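Local coordinates for acetylxylan esterase A (Aspergillus awamori, PDB 5X6S) that removes acetyl side groups from the backbone of acetylated xylans as a serine esterase of carbohydrate esterase family 1, at the interface of chains A and B. Coordinates in Å, arbitrary orientation; residue numbers count along the deposited sequence, not the author numbering. Chains: chain A/B, Acetylxylan esterase A.

The interface of chains A and B. Residues chain A 103, 109-111; chain B 100, 134-135.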
loop_
_atom_site.group_PDB
_atom_site.type_symbol
_atom_site.label_atom_id
_atom_site.label_comp_id
_atom_site.label_asym_id
_atom_site.label_seq_id
_atom_site.Cartn_x
_atom_site.Cartn_y
_atom_site.Cartn_z
ATOM N N ILE A 103 -4.768 0.552 11.515
ATOM C CA ILE A 103 -5.588 0.712 10.291
ATOM C C ILE A 103 -6.934 0.049 10.506
ATOM O O ILE A 103 -8.019 0.685 10.319
ATOM C CB ILE A 103 -4.917 0.175 9.018
ATOM C CG1 ILE A 103 -3.715 1.082 8.636
ATOM C CG2 ILE A 103 -5.958 0.133 7.867
ATOM C CD1 ILE A 103 -2.758 0.470 7.618
ATOM N N ASP A 109 -6.943 5.426 7.039
ATOM C CA ASP A 109 -6.773 5.346 5.604
ATOM C C ASP A 109 -5.374 4.824 5.312
ATOM O O ASP A 109 -4.363 5.471 5.611
ATOM C CB ASP A 109 -7.059 6.694 4.964
ATOM C CG ASP A 109 -7.114 6.671 3.471
ATOM O OD1 ASP A 109 -6.387 5.896 2.830
ATOM O OD2 ASP A 109 -7.851 7.522 2.917
ATOM N N SER A 110 -5.298 3.612 4.734
ATOM C CA SER A 110 -4.002 2.977 4.513
ATOM C C SER A 110 -3.125 3.654 3.474
ATOM O O SER A 110 -1.946 3.401 3.436
ATOM C CB SER A 110 -4.117 1.462 4.255
ATOM O OG SER A 110 -4.323 1.180 2.912
ATOM N N SER A 111 -3.704 4.567 2.684
ATOM C CA SER A 111 -2.931 5.398 1.761
ATOM C C SER A 111 -2.325 6.623 2.408
ATOM O O SER A 111 -1.595 7.387 1.742
ATOM C CB SER A 111 -3.833 5.863 0.594
ATOM O OG SER A 111 -4.821 6.781 1.059
ATOM N N THR B 100 -8.361 -4.957 5.397
ATOM C CA THR B 100 -7.488 -4.461 6.447
ATOM C C THR B 100 -7.709 -5.245 7.734
ATOM O O THR B 100 -6.742 -5.452 8.480
ATOM C CB THR B 100 -7.648 -2.970 6.662
ATOM O OG1 THR B 100 -8.994 -2.698 7.032
ATOM C CG2 THR B 100 -7.284 -2.167 5.358
ATOM N N GLU B 134 -4.550 1.684 -3.196
ATOM C CA GLU B 134 -3.487 1.489 -2.222
ATOM C C GLU B 134 -3.443 0.072 -1.670
ATOM O O GLU B 134 -2.398 -0.325 -1.138
ATOM C CB GLU B 134 -3.566 2.475 -1.031
ATOM C CG GLU B 134 -4.796 2.297 -0.091
ATOM C CD GLU B 134 -6.097 2.872 -0.637
ATOM O OE1 GLU B 134 -6.155 3.271 -1.819
ATOM O OE2 GLU B 134 -7.083 2.922 0.118
ATOM N N LEU B 135 -4.565 -0.652 -1.742
ATOM C CA LEU B 135 -4.650 -2.000 -1.123
ATOM C C LEU B 135 -4.106 -3.138 -1.963
ATOM O O LEU B 135 -3.745 -4.187 -1.409
ATOM C CB LEU B 135 -6.116 -2.359 -0.723
ATOM C CG LEU B 135 -6.772 -1.468 0.354
ATOM C CD1 LEU B 135 -8.171 -1.985 0.751
ATOM C CD2 LEU B 135 -5.883 -1.441 1.548
HETATM O O HOH W 1 -7.404 2.470 2.723
HETATM O O HOH W 2 -9.600 -0.117 7.658
#
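A:Ser110 meets B:Glu134 and B:Leu135 in one patch of a two-fold symmetric contact between two alpha/beta-hydrolase molecules. The enzyme is a monomer, so the pairing may belong to the crystal; the patch centre lies about 26 Å from A:Ser119, the active-site serine.

Van der Waals packing carries the direct contact, since in this patch no nitrogen or oxygen of one side comes within bonding distance of the other. The A:Ser110 hydroxyl points at chain B, with OG 3.3 Å from the B:Leu135 methyl CD2 and also against the B:Glu134 methylene CG. B:Glu134 is bent at its second torsion (chi2 -78°), and its aliphatic part lies alongside A:Ser111, with B:Glu134 CG 3.8 Å from A:Ser111 CB. Where the two 91-106 helices approach, A:Ile103 and B:Thr100 cross at roughly a right angle, their CG2 methyls 3.7 Å apart. With chi1 at -70°, CG2 stands anti to the backbone N and is the branch of A:Ile103 that meets B:Thr100.

Polar links across the patch run through water. One water lies 2.7 Å from the B:Glu134 carboxylate OE2 and also takes the backbone N-H of A:Ser110. A second water lies 2.7 Å from the B:Thr100 hydroxyl OG1 and also reaches the A:Ile103 carbonyl O.

Within chain A, A:Asp109 OD1 accepts hydrogen bonds from A:Ser111 N (3.0 Å, 22° out of the carboxylate plane) and from A:Ser111 OG, above that plane. This same OD1 sits 4.1 Å from B:Glu134 OE2, a like-charge approach that the two donors may soften.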